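Local coordinates for protein tyrosine--tRNA ligase (Pyrococcus horikoshii, PDB 2CYC) that probably catalyses the two-step, ATP-dependent attachment of tyrosine to the acceptor end of its cognate tRNA, and binds L-tyrosine in its active site, at residues A[224-229]-A[290-295]; A[45-50]-A[250-255]. All coordinates share one frame; numbering follows the deposited sequence.

Interaction 1: A[224-229]-A[290-295]; sequences HLLLGL and LDWVEY
H224 and D291 both carry CG anti to the backbone N (chi1 176° and -173°); the ring and carboxylate beyond reach toward each other tip to tip. H224 NE2 donates to the syn lone pair of D291 OD2 at 2.7 Å, the ring turned well out of the carboxylate plane; its bond to OD1 is long and weak. D291 OD1 also takes the backbone N-H of L227, on its anti side and 31° out of the carboxylate plane; N to OD1 is 3.0 Å and the bond nearly straight. One face of the H224 ring lies on Y295 in an offset stack, centroids 3.7 Å apart. The segment 224-229 leaves strand 214-223 of the class I synthetase sheet, and helix 288-297 grips it through D291 and W292 and, one turn on, Y295. W292 NE1 donates to L227 O at 2.8 Å, in the carbonyl plane, while L229 CD2 sits 3.7 Å from the centroid of the indole six-membered ring, over its face. A leucine in place of W292 would probably leave L227 O without its indole donor and open a gap beneath L229. L226 CD2 packs 3.8 Å from Y295 CB, and M53 of helix 48-63 touches both.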
loop_
_atom_site.group_PDB
_atom_site.type_symbol
_atom_site.label_atom_id
_atom_site.label_comp_id
_atom_site.label_asym_id
_atom_site.label_seq_id
_atom_site.Cartn_x
_atom_site.Cartn_y
_atom_site.Cartn_z
ATOM N N HIS A 224 6.800 -13.142 -25.908
ATOM C CA HIS A 224 6.046 -12.422 -26.921
ATOM C C HIS A 224 4.539 -12.446 -26.644
ATOM O O HIS A 224 3.993 -13.454 -26.181
ATOM C CB HIS A 224 6.344 -13.060 -28.286
ATOM C CG HIS A 224 5.554 -12.484 -29.420
ATOM N ND1 HIS A 224 5.848 -11.265 -29.992
ATOM C CD2 HIS A 224 4.491 -12.975 -30.101
ATOM C CE1 HIS A 224 5.004 -11.031 -30.981
ATOM N NE2 HIS A 224 4.171 -12.054 -31.068
ATOM N N LEU A 225 3.874 -11.327 -26.914
ATOM C CA LEU A 225 2.430 -11.250 -26.726
ATOM C C LEU A 225 1.734 -11.545 -28.059
ATOM O O LEU A 225 1.856 -10.778 -29.008
ATOM C CB LEU A 225 2.033 -9.857 -26.236
ATOM C CG LEU A 225 2.655 -9.353 -24.928
ATOM C CD1 LEU A 225 2.159 -7.927 -24.661
ATOM C CD2 LEU A 225 2.270 -10.282 -23.774
ATOM N N LEU A 226 1.021 -12.663 -28.149
ATOM C CA LEU A 226 0.323 -12.982 -29.391
ATOM C C LEU A 226 -0.785 -11.953 -29.646
ATOM O O LEU A 226 -1.503 -11.554 -28.729
ATOM C CB LEU A 226 -0.294 -14.388 -29.328
ATOM C CG LEU A 226 0.640 -15.603 -29.270
ATOM C CD1 LEU A 226 -0.207 -16.872 -29.159
ATOM C CD2 LEU A 226 1.511 -15.660 -30.520
ATOM N N LEU A 227 -0.915 -11.533 -30.897
ATOM C CA LEU A 227 -1.938 -10.569 -31.292
ATOM C C LEU A 227 -3.311 -11.207 -31.391
ATOM O O LEU A 227 -3.432 -12.409 -31.639
ATOM C CB LEU A 227 -1.603 -9.972 -32.660
ATOM C CG LEU A 227 -0.367 -9.085 -32.749
ATOM C CD1 LEU A 227 -0.097 -8.734 -34.206
ATOM C CD2 LEU A 227 -0.576 -7.826 -31.898
ATOM N N GLY A 228 -4.347 -10.399 -31.180
ATOM C CA GLY A 228 -5.701 -10.894 -31.333
ATOM C C GLY A 228 -5.892 -11.027 -32.843
ATOM O O GLY A 228 -5.115 -10.464 -33.607
ATOM N N LEU A 229 -6.918 -11.747 -33.284
ATOM C CA LEU A 229 -7.142 -11.950 -34.714
ATOM C C LEU A 229 -7.908 -10.837 -35.429
ATOM O O LEU A 229 -8.022 -10.857 -36.653
ATOM C CB LEU A 229 -7.866 -13.280 -34.930
ATOM C CG LEU A 229 -7.118 -14.509 -34.402
ATOM C CD1 LEU A 229 -8.001 -15.746 -34.485
ATOM C CD2 LEU A 229 -5.835 -14.700 -35.195
ATOM N N LEU A 290 0.153 -14.691 -39.239
ATOM C CA LEU A 290 1.574 -15.021 -39.365
ATOM C C LEU A 290 2.221 -14.965 -37.976
ATOM O O LEU A 290 3.167 -15.700 -37.696
ATOM C CB LEU A 290 2.293 -14.044 -40.314
ATOM C CG LEU A 290 2.055 -14.158 -41.829
ATOM C CD1 LEU A 290 2.806 -13.027 -42.541
ATOM C CD2 LEU A 290 2.538 -15.524 -42.343
ATOM N N ASP A 291 1.703 -14.084 -37.121
ATOM C CA ASP A 291 2.198 -13.924 -35.755
ATOM C C ASP A 291 2.057 -15.271 -35.027
ATOM O O ASP A 291 2.984 -15.737 -34.366
ATOM C CB ASP A 291 1.380 -12.836 -35.046
ATOM C CG ASP A 291 1.927 -12.480 -33.663
ATOM O OD1 ASP A 291 1.185 -12.617 -32.670
ATOM O OD2 ASP A 291 3.095 -12.051 -33.568
ATOM N N TRP A 292 0.893 -15.899 -35.176
ATOM C CA TRP A 292 0.619 -17.188 -34.552
ATOM C C TRP A 292 1.451 -18.299 -35.201
ATOM O O TRP A 292 1.916 -19.228 -34.521
ATOM C CB TRP A 292 -0.877 -17.516 -34.660
ATOM C CG TRP A 292 -1.759 -16.677 -33.762
ATOM C CD1 TRP A 292 -1.481 -15.428 -33.273
ATOM C CD2 TRP A 292 -3.082 -17.003 -33.292
ATOM N NE1 TRP A 292 -2.543 -14.960 -32.532
ATOM C CE2 TRP A 292 -3.537 -15.903 -32.526
ATOM C CE3 TRP A 292 -3.925 -18.116 -33.444
ATOM C CZ2 TRP A 292 -4.803 -15.882 -31.908
ATOM C CZ3 TRP A 292 -5.189 -18.095 -32.830
ATOM C CH2 TRP A 292 -5.610 -16.983 -32.071
ATOM N N VAL A 293 1.636 -18.211 -36.515
ATOM C CA VAL A 293 2.428 -19.211 -37.229
ATOM C C VAL A 293 3.875 -19.163 -36.723
ATOM O O VAL A 293 4.489 -20.189 -36.462
ATOM C CB VAL A 293 2.443 -18.950 -38.771
ATOM C CG1 VAL A 293 3.505 -19.813 -39.438
ATOM C CG2 VAL A 293 1.077 -19.253 -39.374
ATOM N N GLU A 294 4.413 -17.962 -36.574
ATOM C CA GLU A 294 5.783 -17.833 -36.119
ATOM C C GLU A 294 6.020 -18.308 -34.690
ATOM O O GLU A 294 6.952 -19.061 -34.439
ATOM C CB GLU A 294 6.260 -16.383 -36.225
ATOM C CG GLU A 294 7.730 -16.241 -35.811
ATOM C CD GLU A 294 8.264 -14.840 -35.976
ATOM O OE1 GLU A 294 9.486 -14.655 -35.817
ATOM O OE2 GLU A 294 7.466 -13.919 -36.256
ATOM N N TYR A 295 5.174 -17.871 -33.758
ATOM C CA TYR A 295 5.350 -18.221 -32.351
ATOM C C TYR A 295 4.747 -19.525 -31.837
ATOM O O TYR A 295 5.155 -20.019 -30.792
ATOM C CB TYR A 295 4.888 -17.048 -31.494
ATOM C CG TYR A 295 5.828 -15.879 -31.627
ATOM C CD1 TYR A 295 6.987 -15.805 -30.853
ATOM C CD2 TYR A 295 5.598 -14.874 -32.575
ATOM C CE1 TYR A 295 7.898 -14.757 -31.019
ATOM C CE2 TYR A 295 6.502 -13.825 -32.753
ATOM C CZ TYR A 295 7.649 -13.773 -31.971
ATOM O OH TYR A 295 8.545 -12.741 -32.142
#

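Interaction 2: A[45-50]-A[250-255]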
loop_
_atom_site.group_PDB
_atom_site.type_symbol
_atom_site.label_atom_id
_atom_site.label_comp_id
_atom_site.label_asym_id
_atom_site.label_seq_id
_atom_site.Cartn_x
_atom_site.Cartn_y
_atom_site.Cartn_z
ATOM N N TYR A 45 -11.622 -16.899 -19.659
ATOM C CA TYR A 45 -11.113 -18.087 -20.324
ATOM C C TYR A 45 -9.663 -17.890 -20.724
ATOM O O TYR A 45 -9.238 -16.782 -21.046
ATOM C CB TYR A 45 -11.963 -18.415 -21.557
ATOM C CG TYR A 45 -13.389 -18.793 -21.210
ATOM C CD1 TYR A 45 -14.448 -17.926 -21.481
ATOM C CD2 TYR A 45 -13.674 -20.011 -20.594
ATOM C CE1 TYR A 45 -15.759 -18.263 -21.144
ATOM C CE2 TYR A 45 -14.983 -20.363 -20.252
ATOM C CZ TYR A 45 -16.019 -19.483 -20.529
ATOM O OH TYR A 45 -17.311 -19.819 -20.191
ATOM N N ILE A 46 -8.902 -18.976 -20.688
ATOM C CA ILE A 46 -7.492 -18.930 -21.034
ATOM C C ILE A 46 -7.305 -18.928 -22.552
ATOM O O ILE A 46 -7.575 -19.934 -23.212
ATOM C CB ILE A 46 -6.751 -20.147 -20.435
ATOM C CG1 ILE A 46 -6.789 -20.071 -18.902
ATOM C CG2 ILE A 46 -5.311 -20.199 -20.960
ATOM C CD1 ILE A 46 -6.390 -21.379 -18.219
ATOM N N HIS A 47 -6.856 -17.801 -23.105
ATOM C CA HIS A 47 -6.629 -17.720 -24.549
ATOM C C HIS A 47 -5.237 -18.275 -24.843
ATOM O O HIS A 47 -4.465 -18.502 -23.915
ATOM C CB HIS A 47 -6.792 -16.273 -25.052
ATOM C CG HIS A 47 -5.796 -15.307 -24.493
ATOM N ND1 HIS A 47 -4.477 -15.282 -24.892
ATOM C CD2 HIS A 47 -5.936 -14.302 -23.594
ATOM C CE1 HIS A 47 -3.847 -14.303 -24.267
ATOM N NE2 HIS A 47 -4.710 -13.692 -23.473
ATOM N N LEU A 48 -4.916 -18.503 -26.117
ATOM C CA LEU A 48 -3.629 -19.110 -26.490
ATOM C C LEU A 48 -2.370 -18.402 -26.002
ATOM O O LEU A 48 -1.356 -19.055 -25.715
ATOM C CB LEU A 48 -3.543 -19.299 -28.013
ATOM C CG LEU A 48 -4.715 -20.043 -28.656
ATOM C CD1 LEU A 48 -4.390 -20.372 -30.116
ATOM C CD2 LEU A 48 -4.996 -21.311 -27.875
ATOM N N GLY A 49 -2.417 -17.078 -25.926
ATOM C CA GLY A 49 -1.255 -16.348 -25.451
ATOM C C GLY A 49 -0.936 -16.733 -24.017
ATOM O O GLY A 49 0.209 -17.020 -23.671
ATOM N N THR A 50 -1.964 -16.763 -23.180
ATOM C CA THR A 50 -1.808 -17.095 -21.766
ATOM C C THR A 50 -1.354 -18.538 -21.546
ATOM O O THR A 50 -0.372 -18.798 -20.847
ATOM C CB THR A 50 -3.133 -16.870 -21.027
ATOM O OG1 THR A 50 -3.621 -15.565 -21.344
ATOM C CG2 THR A 50 -2.949 -16.965 -19.524
ATOM N N MET A 250 -3.920 -4.244 -29.758
ATOM C CA MET A 250 -4.467 -5.427 -30.408
ATOM C C MET A 250 -4.112 -6.782 -29.788
ATOM O O MET A 250 -4.615 -7.818 -30.243
ATOM C CB MET A 250 -4.070 -5.412 -31.888
ATOM C CG MET A 250 -4.581 -4.185 -32.651
ATOM S SD MET A 250 -6.388 -4.111 -32.712
ATOM C CE MET A 250 -6.764 -3.129 -31.254
ATOM N N LYS A 251 -3.266 -6.787 -28.756
ATOM C CA LYS A 251 -2.883 -8.048 -28.115
ATOM C C LYS A 251 -4.141 -8.807 -27.668
ATOM O O LYS A 251 -5.106 -8.211 -27.183
ATOM C CB LYS A 251 -1.950 -7.791 -26.924
ATOM C CG LYS A 251 -2.562 -7.019 -25.770
ATOM C CD LYS A 251 -1.483 -6.614 -24.775
ATOM C CE LYS A 251 -2.062 -5.908 -23.563
ATOM N NZ LYS A 251 -0.988 -5.263 -22.751
ATOM N N MET A 252 -4.119 -10.124 -27.846
ATOM C CA MET A 252 -5.251 -10.980 -27.513
ATOM C C MET A 252 -5.895 -10.798 -26.137
ATOM O O MET A 252 -7.097 -11.032 -25.987
ATOM C CB MET A 252 -4.859 -12.441 -27.716
ATOM C CG MET A 252 -5.996 -13.425 -27.491
ATOM S SD MET A 252 -5.942 -14.775 -28.694
ATOM C CE MET A 252 -4.285 -15.413 -28.367
ATOM N N SER A 253 -5.125 -10.396 -25.130
ATOM C CA SER A 253 -5.709 -10.191 -23.797
ATOM C C SER A 253 -6.750 -9.074 -23.786
ATOM O O SER A 253 -7.553 -8.975 -22.863
ATOM C CB SER A 253 -4.627 -9.873 -22.761
ATOM O OG SER A 253 -4.030 -11.064 -22.289
ATOM N N LYS A 254 -6.739 -8.238 -24.816
ATOM C CA LYS A 254 -7.697 -7.146 -24.893
ATOM C C LYS A 254 -8.789 -7.359 -25.942
ATOM O O LYS A 254 -9.698 -6.534 -26.069
ATOM C CB LYS A 254 -6.958 -5.832 -25.155
ATOM C CG LYS A 254 -6.246 -5.300 -23.915
ATOM C CD LYS A 254 -5.725 -3.883 -24.117
ATOM C CE LYS A 254 -5.411 -3.209 -22.777
ATOM N NZ LYS A 254 -4.383 -3.939 -21.975
ATOM N N SER A 255 -8.703 -8.470 -26.673
ATOM C CA SER A 255 -9.667 -8.793 -27.731
ATOM C C SER A 255 -11.006 -9.343 -27.240
ATOM O O SER A 255 -11.109 -9.884 -26.138
ATOM C CB SER A 255 -9.068 -9.827 -28.699
ATOM O OG SER A 255 -7.851 -9.377 -29.266
#
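G49, in the first turn of helix 48-63, lies opposite M252, at the start of a short 3-10 segment, their CA atoms 7.0 Å apart. H47 is at the N-cap position just before that helix, and its imidazole links the G49 backbone N to the hydroxyl of S253. Chi1 of 64° sets CG between the backbone N and the carbonyl carbon, and chi2 of 74° turns the ring so that ND1 faces G49 N and NE2 faces S253 OG. The capping bond that ND1 accepts is weak and bent. NE2 and S253 OG form a hydrogen bond of 3.0 Å, with the hydroxyl in the ring plane. M252 supplies the apolar half: its CG rests 3.7 Å from the centroid of the H47 ring, over one face, and the two side chains run past each other in opposite directions. The methionine chain bends at chi2 and chi3, and its methyl CE ends 3.5 Å from H47 ND1, 4.0 Å from L48 CB and 3.5 Å from the backbone N of G49. Residues 251-255 form the KMSKS motif, whose K254 is predicted to bind ATP; the S253 side chain is about 7 Å from the bound tyrosine. Residues 47-50 (HLGT) match the HIGH signature, so the contact joins the two signature sequences of class I synthetases. Around it, K251 NZ makes a salt bridge with D189. F262 touches H47 and A260 touches M252, both from the loop that follows the motif. Helix 87-108 packs on I46 and T50, while helix 288-297 meets L48 through W292 and I296, and M252 through W292.

Interactions 1 and 2 are adjoining contacts within one chain, their centres 10 Å apart. Both are partly buried: four of eight touching residues in interaction 1 are buried and none is exposed, whereas interaction 2 has two of five buried and includes the exposed S253. M250 O lies 2.8 Å from G228 N, and L226 O 3.1 Å from M252 N, both probable hydrogen bonds. Helices 48-63 and 288-297 meet in both, through W292 on L48, and W292 CZ2 packs 3.6 Å from M252 SD. H224 meets a carboxylate at its edge and a phenol ring over one face; H47 meets a hydroxyl at its edge and M252 CG over one face, closer to the bound tyrosine.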